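Putative exotoxin (superantigen) (Streptococcus pyogenes, PDB 1TY0) probably acts as a superantigen toxin that can use a common surface for T-cell receptor binding and dimerization. Local coordinates at residues A[23-28]-A[40-45]; A[46-51]-A[81-86]. All coordinates share one frame; numbering follows the deposited sequence.

How the interactions relate
Both interactions lie in the OB-fold domain, on the same side of the chain's centre, with their own centres about 10 Å apart, and both reach the same curled, mixed sheet. They follow one another along the chain: interaction 1 joins strand 23-26 and the corner after it to the end of strand 37-41 and helix 43-46, and interaction 2 then joins the loop leaving that helix to the start of strand 84-93. Ile42 and Phe50 link them, through a probable hydrogen bond from Ile42 N to Phe50 O, 3.0 Å. Tyr25 and Ile42 both also touch Tyr85, so residues flanking the short helix 43-46 pack on strands 23-26 and 84-93 together.

Interaction 1: A[23-28]-A[40-45]; sequences VDYTNC and IDISSY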
ATOM      1  N   VAL A  23       4.488  -5.515  -1.425  1.00 10.10           N
ATOM      2  CA  VAL A  23       5.695  -5.462  -2.240  1.00  9.08           C
ATOM      3  C   VAL A  23       5.646  -6.830  -2.905  1.00  8.84           C
ATOM      4  O   VAL A  23       5.809  -7.855  -2.242  1.00  8.83           O
ATOM      5  CB  VAL A  23       6.954  -5.350  -1.368  1.00  8.04           C
ATOM      6  CG1 VAL A  23       8.194  -5.478  -2.243  1.00  9.88           C
ATOM      7  CG2 VAL A  23       6.960  -4.019  -0.635  1.00 10.24           C
ATOM      8  N   ASP A  24       5.422  -6.837  -4.216  1.00  9.26           N
ATOM      9  CA  ASP A  24       5.258  -8.071  -4.976  1.00 10.15           C
ATOM     10  C   ASP A  24       6.147  -8.075  -6.213  1.00 10.83           C
ATOM     11  O   ASP A  24       5.859  -7.381  -7.193  1.00  9.86           O
ATOM     12  CB  ASP A  24       3.778  -8.160  -5.381  1.00 11.66           C
ATOM     13  CG  ASP A  24       3.423  -9.435  -6.122  1.00 14.95           C
ATOM     14  OD1 ASP A  24       4.322 -10.165  -6.579  1.00 15.80           O
ATOM     15  OD2 ASP A  24       2.207  -9.696  -6.260  1.00 19.65           O
ATOM     16  N   TYR A  25       7.228  -8.851  -6.167  1.00 10.15           N
ATOM     17  CA  TYR A  25       8.152  -8.934  -7.297  1.00 12.10           C
ATOM     18  C   TYR A  25       8.635 -10.361  -7.468  1.00 12.37           C
ATOM     19  O   TYR A  25       8.882 -11.053  -6.485  1.00 13.61           O
ATOM     20  CB  TYR A  25       9.350  -8.013  -7.063  1.00 10.91           C
ATOM     21  CG  TYR A  25       8.976  -6.552  -7.118  1.00 11.51           C
ATOM     22  CD1 TYR A  25       8.805  -5.909  -8.337  1.00 12.84           C
ATOM     23  CD2 TYR A  25       8.727  -5.829  -5.949  1.00 12.25           C
ATOM     24  CE1 TYR A  25       8.394  -4.581  -8.401  1.00 14.14           C
ATOM     25  CE2 TYR A  25       8.312  -4.502  -6.001  1.00 12.59           C
ATOM     26  CZ  TYR A  25       8.146  -3.887  -7.232  1.00 14.45           C
ATOM     27  OH  TYR A  25       7.701  -2.589  -7.309  1.00 16.80           O
ATOM     28  N   THR A  26       8.794 -10.797  -8.713  1.00 12.38           N
ATOM     29  CA  THR A  26       9.240 -12.162  -8.955  1.00 11.39           C
ATOM     30  C   THR A  26      10.575 -12.257  -9.690  1.00 12.52           C
ATOM     31  O   THR A  26      10.959 -11.352 -10.439  1.00 14.88           O
ATOM     32  CB  THR A  26       8.176 -12.951  -9.748  1.00 15.38           C
ATOM     33  OG1 THR A  26       7.871 -12.252 -10.959  1.00 16.95           O
ATOM     34  CG2 THR A  26       6.897 -13.101  -8.926  1.00 18.66           C
ATOM     35  N   ASN A  27      11.278 -13.358  -9.443  1.00 11.93           N
ATOM     36  CA  ASN A  27      12.564 -13.648 -10.078  1.00 13.48           C
ATOM     37  C   ASN A  27      13.591 -12.536  -9.863  1.00 14.64           C
ATOM     38  O   ASN A  27      14.156 -11.998 -10.815  1.00 15.09           O
ATOM     39  CB  ASN A  27      12.336 -13.892 -11.574  1.00 17.80           C
ATOM     40  CG  ASN A  27      13.570 -14.422 -12.275  1.00 20.93           C
ATOM     41  OD1 ASN A  27      14.257 -15.304 -11.762  1.00 25.81           O
ATOM     42  ND2 ASN A  27      13.847 -13.897 -13.461  1.00 27.24           N
ATOM     43  N   CYS A  28      13.836 -12.216  -8.596  1.00 12.85           N
ATOM     44  CA  CYS A  28      14.777 -11.168  -8.214  1.00 13.45           C
ATOM     45  C   CYS A  28      16.063 -11.765  -7.662  1.00 13.24           C
ATOM     46  O   CYS A  28      16.044 -12.796  -6.995  1.00 14.17           O
ATOM     47  CB  CYS A  28      14.151 -10.276  -7.149  1.00 14.55           C
ATOM     48  SG  CYS A  28      12.594  -9.564  -7.679  1.00 19.49           S
ATOM     49  N   ILE A  40      17.810  -7.758  -1.676  1.00 10.49           N
ATOM     50  CA  ILE A  40      17.385  -8.177  -3.009  1.00 10.03           C
ATOM     51  C   ILE A  40      17.233  -7.029  -3.993  1.00 10.43           C
ATOM     52  O   ILE A  40      16.661  -5.986  -3.678  1.00 10.70           O
ATOM     53  CB  ILE A  40      16.026  -8.923  -2.925  1.00 10.87           C
ATOM     54  CG1 ILE A  40      16.058  -9.967  -1.802  1.00 14.91           C
ATOM     55  CG2 ILE A  40      15.688  -9.548  -4.261  1.00 12.10           C
ATOM     56  CD1 ILE A  40      17.176 -10.968  -1.893  1.00 22.50           C
ATOM     57  N   ASP A  41      17.736  -7.239  -5.199  1.00  9.24           N
ATOM     58  CA  ASP A  41      17.669  -6.228  -6.233  1.00 10.02           C
ATOM     59  C   ASP A  41      16.378  -6.256  -7.055  1.00 10.78           C
ATOM     60  O   ASP A  41      15.983  -7.303  -7.566  1.00 13.29           O
ATOM     61  CB  ASP A  41      18.859  -6.391  -7.172  1.00 10.55           C
ATOM     62  CG  ASP A  41      18.939  -5.290  -8.207  1.00 14.61           C
ATOM     63  OD1 ASP A  41      18.568  -4.147  -7.878  1.00 15.05           O
ATOM     64  OD2 ASP A  41      19.385  -5.559  -9.343  1.00 16.01           O
ATOM     65  N   ILE A  42      15.712  -5.111  -7.163  1.00 10.87           N
ATOM     66  CA  ILE A  42      14.512  -5.021  -7.995  1.00 10.38           C
ATOM     67  C   ILE A  42      14.670  -3.845  -8.966  1.00 12.71           C
ATOM     68  O   ILE A  42      13.692  -3.340  -9.528  1.00 14.63           O
ATOM     69  CB  ILE A  42      13.212  -4.850  -7.155  1.00  9.82           C
ATOM     70  CG1 ILE A  42      13.237  -3.541  -6.370  1.00  8.40           C
ATOM     71  CG2 ILE A  42      13.054  -6.035  -6.214  1.00 12.60           C
ATOM     72  CD1 ILE A  42      11.904  -3.213  -5.721  1.00 11.32           C
ATOM     73  N   SER A  43      15.918  -3.430  -9.178  1.00 13.03           N
ATOM     74  CA  SER A  43      16.224  -2.298 -10.054  1.00 14.41           C
ATOM     75  C   SER A  43      15.635  -2.418 -11.456  1.00 16.10           C
ATOM     76  O   SER A  43      15.178  -1.424 -12.026  1.00 16.91           O
ATOM     77  CB  SER A  43      17.744  -2.102 -10.167  1.00 16.26           C
ATOM     78  OG  SER A  43      18.327  -1.823  -8.903  1.00 15.18           O
ATOM     79  N   SER A  44      15.652  -3.626 -12.009  1.00 16.30           N
ATOM     80  CA  SER A  44      15.130  -3.859 -13.354  1.00 20.74           C
ATOM     81  C   SER A  44      13.659  -3.476 -13.484  1.00 21.09           C
ATOM     82  O   SER A  44      13.220  -3.007 -14.536  1.00 20.30           O
ATOM     83  CB  SER A  44      15.317  -5.326 -13.750  1.00 22.14           C
ATOM     84  OG  SER A  44      14.639  -6.194 -12.859  1.00 27.31           O
ATOM     85  N   TYR A  45      12.903  -3.685 -12.413  1.00 19.88           N
ATOM     86  CA  TYR A  45      11.479  -3.358 -12.382  1.00 19.75           C
ATOM     87  C   TYR A  45      11.249  -1.858 -12.246  1.00 19.70           C
ATOM     88  O   TYR A  45      10.324  -1.300 -12.835  1.00 20.97           O
ATOM     89  CB  TYR A  45      10.816  -4.043 -11.190  1.00 19.92           C
ATOM     90  CG  TYR A  45      10.545  -5.510 -11.365  1.00 22.08           C
ATOM     91  CD1 TYR A  45       9.393  -5.948 -12.017  1.00 23.56           C
ATOM     92  CD2 TYR A  45      11.404  -6.467 -10.831  1.00 20.19           C
ATOM     93  CE1 TYR A  45       9.099  -7.297 -12.124  1.00 23.67           C
ATOM     94  CE2 TYR A  45      11.120  -7.822 -10.935  1.00 23.39           C
ATOM     95  CZ  TYR A  45       9.964  -8.228 -11.580  1.00 24.32           C
ATOM     96  OH  TYR A  45       9.660  -9.566 -11.671  1.00 25.01           O
TER
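Ile40, near the end of strand 37-41, turns its CG2 onto Cys28, and the approach of CG2 to Cys28 CB is tight at 3.4 Å. Asp41 starts the turn into the helix: its OD1 takes Ser43 N from above the carboxylate plane and Ser43 OG on the syn lone pair, the first an Asx turn; both bonds grip the same oxygen. Ile42, at the N-cap position, has CG1 in the crowded place between backbone N and carbonyl carbon (chi1 63°). This sends its two branches to different partners: CG2 meets Cys28 SG at 3.8 Å, while CD1 lies over one face of the Tyr25 ring, 3.8 Å from Tyr25 CE2, as a CH-pi contact. Tyr45 completes the set. Tyr25 CD1 points into the middle of its ring, an edge-to-face (T-shaped) pair with planes at 64°, and Cys28 SG lies obliquely beside it. At the far end Tyr45 OH donates to a lone pair of Thr26 O at 2.5 Å, in the carbonyl plane, fixing the ring against the corner at Asn27. There Asn27 and Cys28 both face Val70, a G1 beta bulge that turns the chain within the curled sheet of the OB-fold barrel.

Interaction 2: A[46-51]-A[81-86]; sequences KKKNFS and RYDVYY
Two backbone hydrogen bonds join Ser51 to Asp83 and Tyr85, where strand 84-93 begins. Ser51 N gives its hydrogen to Asp83 O at 3.3 Å, with a fairly straight N-H...O angle of 160°, and Ser51 O receives Tyr85 N at 3.0 Å; both donors approach in the plane of the carbonyl. Ser51 and Val84 thus form a parallel bridge, their side chains on one face of the sheet with Ser51 OG against Val84 CG2. Asp83, centre of an inverse gamma turn, lies across the Phe50 ring. Its carbonyl oxygen sits over the rim of one face, and its CB makes a CH-pi contact on Phe50, 3.8 Å from the ring centroid. Lys46 CE covers the opposite face, so the ring is held between a lysine methylene and Asp83, while Phe50 CE1 rests over the rim of the Tyr85 ring. The Lys46 chain bends at chi2 (-73°) and then runs extended, bringing NZ to the edge of the Tyr85 ring, where it donates to Tyr85 OH at 2.7 Å. Across the contact the Asp83 carboxylate meets a water and a lysine: the water donates to Asp83 OD2 at 2.7 Å and also to Asn49 O, bridging the two segments, and Lys48 NZ makes a long salt bridge to Asp83 OD1 at 3.8 Å. Phe50 N is satisfied by Ser43 OG. The contact thus combines backbone pairing with a ring packed on both faces and a long salt bridge; the Lys46 ammonium would be expected to polarise the Tyr85 hydroxyl and ease its ionisation somewhat.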
ATOM      1  N   LYS A  46      12.103  -1.215 -11.460  1.00 18.16           N
ATOM      2  CA  LYS A  46      12.003   0.215 -11.184  1.00 17.74           C
ATOM      3  C   LYS A  46      12.700   1.128 -12.187  1.00 17.95           C
ATOM      4  O   LYS A  46      12.388   2.316 -12.267  1.00 18.59           O
ATOM      5  CB  LYS A  46      12.571   0.495  -9.789  1.00 16.32           C
ATOM      6  CG  LYS A  46      11.797  -0.150  -8.656  1.00 16.42           C
ATOM      7  CD  LYS A  46      10.485   0.574  -8.436  1.00 18.02           C
ATOM      8  CE  LYS A  46       9.729   0.030  -7.247  1.00 17.80           C
ATOM      9  NZ  LYS A  46       8.500   0.841  -7.023  1.00 17.55           N
ATOM     10  N   LYS A  47      13.647   0.576 -12.938  1.00 18.23           N
ATOM     11  CA  LYS A  47      14.413   1.345 -13.913  1.00 18.29           C
ATOM     12  C   LYS A  47      15.281   2.397 -13.228  1.00 17.55           C
ATOM     13  O   LYS A  47      15.480   3.496 -13.742  1.00 17.79           O
ATOM     14  CB  LYS A  47      13.488   2.006 -14.940  1.00 20.93           C
ATOM     15  CG  LYS A  47      12.638   1.018 -15.717  1.00 24.10           C
ATOM     16  CD  LYS A  47      13.492  -0.089 -16.306  1.00 26.15           C
ATOM     17  CE  LYS A  47      12.635  -1.185 -16.918  1.00 28.69           C
ATOM     18  NZ  LYS A  47      13.475  -2.317 -17.397  1.00 29.27           N
ATOM     19  N   LYS A  48      15.784   2.037 -12.051  1.00 15.02           N
ATOM     20  CA  LYS A  48      16.676   2.871 -11.255  1.00 14.97           C
ATOM     21  C   LYS A  48      17.143   1.964 -10.124  1.00 14.87           C
ATOM     22  O   LYS A  48      16.552   0.908  -9.907  1.00 14.37           O
ATOM     23  CB  LYS A  48      15.956   4.105 -10.698  1.00 15.15           C
ATOM     24  CG  LYS A  48      14.812   3.818  -9.740  1.00 17.11           C
ATOM     25  CD  LYS A  48      14.200   5.131  -9.274  1.00 20.33           C
ATOM     26  CE  LYS A  48      12.968   4.915  -8.418  1.00 22.07           C
ATOM     27  NZ  LYS A  48      12.377   6.216  -7.991  1.00 24.76           N
ATOM     28  N   ASN A  49      18.206   2.344  -9.424  1.00 14.55           N
ATOM     29  CA  ASN A  49      18.693   1.504  -8.335  1.00 15.03           C
ATOM     30  C   ASN A  49      17.596   1.407  -7.282  1.00 14.70           C
ATOM     31  O   ASN A  49      17.114   2.420  -6.778  1.00 14.44           O
ATOM     32  CB  ASN A  49      19.963   2.086  -7.714  1.00 17.29           C
ATOM     33  CG  ASN A  49      20.567   1.166  -6.673  1.00 21.81           C
ATOM     34  OD1 ASN A  49      20.768  -0.023  -6.923  1.00 22.75           O
ATOM     35  ND2 ASN A  49      20.861   1.710  -5.499  1.00 25.92           N
ATOM     36  N   PHE A  50      17.208   0.180  -6.953  1.00 11.31           N
ATOM     37  CA  PHE A  50      16.144  -0.040  -5.984  1.00 10.01           C
ATOM     38  C   PHE A  50      16.278  -1.445  -5.422  1.00 10.43           C
ATOM     39  O   PHE A  50      16.479  -2.414  -6.160  1.00  9.40           O
ATOM     40  CB  PHE A  50      14.781   0.114  -6.668  1.00  9.03           C
ATOM     41  CG  PHE A  50      13.707   0.679  -5.781  1.00 10.17           C
ATOM     42  CD1 PHE A  50      13.278  -0.008  -4.648  1.00 10.24           C
ATOM     43  CD2 PHE A  50      13.130   1.910  -6.073  1.00 11.44           C
ATOM     44  CE1 PHE A  50      12.288   0.526  -3.816  1.00 11.52           C
ATOM     45  CE2 PHE A  50      12.140   2.455  -5.250  1.00 13.48           C
ATOM     46  CZ  PHE A  50      11.720   1.761  -4.120  1.00 11.86           C
ATOM     47  N   SER A  51      16.167  -1.569  -4.110  1.00  9.74           N
ATOM     48  CA  SER A  51      16.277  -2.885  -3.516  1.00 11.52           C
ATOM     49  C   SER A  51      15.209  -3.124  -2.469  1.00 10.06           C
ATOM     50  O   SER A  51      14.412  -2.240  -2.141  1.00 10.38           O
ATOM     51  CB  SER A  51      17.667  -3.068  -2.892  1.00 13.45           C
ATOM     52  OG  SER A  51      17.931  -2.057  -1.937  1.00 16.15           O
ATOM     53  N   ARG A  81      13.277   7.808   3.108  1.00 11.36           N
ATOM     54  CA  ARG A  81      13.633   8.617   1.947  1.00 13.10           C
ATOM     55  C   ARG A  81      14.417   7.825   0.897  1.00 13.82           C
ATOM     56  O   ARG A  81      14.614   8.297  -0.228  1.00 13.39           O
ATOM     57  CB  ARG A  81      14.467   9.820   2.393  1.00 14.90           C
ATOM     58  CG  ARG A  81      15.784   9.440   3.031  1.00 16.01           C
ATOM     59  CD  ARG A  81      16.491  10.645   3.609  1.00 21.33           C
ATOM     60  NE  ARG A  81      17.637  10.244   4.417  1.00 27.66           N
ATOM     61  CZ  ARG A  81      18.386  11.085   5.120  1.00 30.77           C
ATOM     62  NH1 ARG A  81      18.113  12.384   5.116  1.00 33.54           N
ATOM     63  NH2 ARG A  81      19.404  10.625   5.836  1.00 32.28           N
ATOM     64  N   TYR A  82      14.851   6.621   1.259  1.00 10.59           N
ATOM     65  CA  TYR A  82      15.637   5.784   0.352  1.00 11.05           C
ATOM     66  C   TYR A  82      14.817   4.887  -0.569  1.00 10.71           C
ATOM     67  O   TYR A  82      13.686   4.505  -0.247  1.00 10.71           O
ATOM     68  CB  TYR A  82      16.593   4.913   1.167  1.00 10.90           C
ATOM     69  CG  TYR A  82      17.544   5.718   2.014  1.00 11.61           C
ATOM     70  CD1 TYR A  82      18.639   6.364   1.442  1.00 13.28           C
ATOM     71  CD2 TYR A  82      17.346   5.840   3.388  1.00 11.79           C
ATOM     72  CE1 TYR A  82      19.517   7.110   2.219  1.00 15.75           C
ATOM     73  CE2 TYR A  82      18.221   6.588   4.177  1.00 14.47           C
ATOM     74  CZ  TYR A  82      19.305   7.216   3.580  1.00 16.42           C
ATOM     75  OH  TYR A  82      20.195   7.934   4.345  1.00 18.96           O
ATOM     76  N   ASP A  83      15.404   4.534  -1.710  1.00  9.91           N
ATOM     77  CA  ASP A  83      14.732   3.665  -2.672  1.00 10.84           C
ATOM     78  C   ASP A  83      14.978   2.218  -2.267  1.00 10.89           C
ATOM     79  O   ASP A  83      15.723   1.464  -2.910  1.00 11.29           O
ATOM     80  CB  ASP A  83      15.234   3.936  -4.092  1.00 15.76           C
ATOM     81  CG  ASP A  83      14.821   5.308  -4.599  1.00 18.85           C
ATOM     82  OD1 ASP A  83      13.647   5.687  -4.399  1.00 21.06           O
ATOM     83  OD2 ASP A  83      15.666   6.001  -5.203  1.00 22.14           O
ATOM     84  N   VAL A  84      14.341   1.860  -1.162  1.00  8.70           N
ATOM     85  CA  VAL A  84      14.434   0.530  -0.587  1.00  8.94           C
ATOM     86  C   VAL A  84      13.093   0.224   0.060  1.00  8.05           C
ATOM     87  O   VAL A  84      12.518   1.087   0.719  1.00 10.86           O
ATOM     88  CB  VAL A  84      15.489   0.476   0.539  1.00  9.38           C
ATOM     89  CG1 VAL A  84      15.522  -0.913   1.152  1.00  9.88           C
ATOM     90  CG2 VAL A  84      16.857   0.855   0.004  1.00 10.39           C
ATOM     91  N   TYR A  85      12.586  -0.985  -0.142  1.00  8.48           N
ATOM     92  CA  TYR A  85      11.346  -1.390   0.512  1.00  8.20           C
ATOM     93  C   TYR A  85      11.763  -2.204   1.740  1.00  7.94           C
ATOM     94  O   TYR A  85      12.665  -3.038   1.659  1.00  9.09           O
ATOM     95  CB  TYR A  85      10.488  -2.273  -0.398  1.00  8.41           C
ATOM     96  CG  TYR A  85       9.736  -1.525  -1.473  1.00  9.62           C
ATOM     97  CD1 TYR A  85       8.897  -0.460  -1.153  1.00 12.62           C
ATOM     98  CD2 TYR A  85       9.848  -1.901  -2.808  1.00 11.60           C
ATOM     99  CE1 TYR A  85       8.181   0.216  -2.144  1.00 13.79           C
ATOM    100  CE2 TYR A  85       9.140  -1.236  -3.806  1.00 12.20           C
ATOM    101  CZ  TYR A  85       8.308  -0.184  -3.469  1.00 12.79           C
ATOM    102  OH  TYR A  85       7.594   0.444  -4.459  1.00 13.59           O
ATOM    103  N   TYR A  86      11.099  -1.969   2.866  1.00  7.57           N
ATOM    104  CA  TYR A  86      11.412  -2.686   4.101  1.00  7.08           C
ATOM    105  C   TYR A  86      10.263  -3.614   4.470  1.00  7.16           C
ATOM    106  O   TYR A  86       9.139  -3.170   4.712  1.00  8.86           O
ATOM    107  CB  TYR A  86      11.690  -1.688   5.228  1.00  8.56           C
ATOM    108  CG  TYR A  86      12.940  -0.889   4.965  1.00  7.75           C
ATOM    109  CD1 TYR A  86      14.197  -1.473   5.116  1.00 11.80           C
ATOM    110  CD2 TYR A  86      12.874   0.421   4.486  1.00 12.57           C
ATOM    111  CE1 TYR A  86      15.360  -0.784   4.794  1.00 15.31           C
ATOM    112  CE2 TYR A  86      14.045   1.125   4.156  1.00 12.86           C
ATOM    113  CZ  TYR A  86      15.277   0.511   4.313  1.00 14.53           C
ATOM    114  OH  TYR A  86      16.438   1.170   3.983  1.00 17.86           O
TER
HETATM  115  O   HOH W   1      17.474   4.946  -6.958  1.00 21.43           O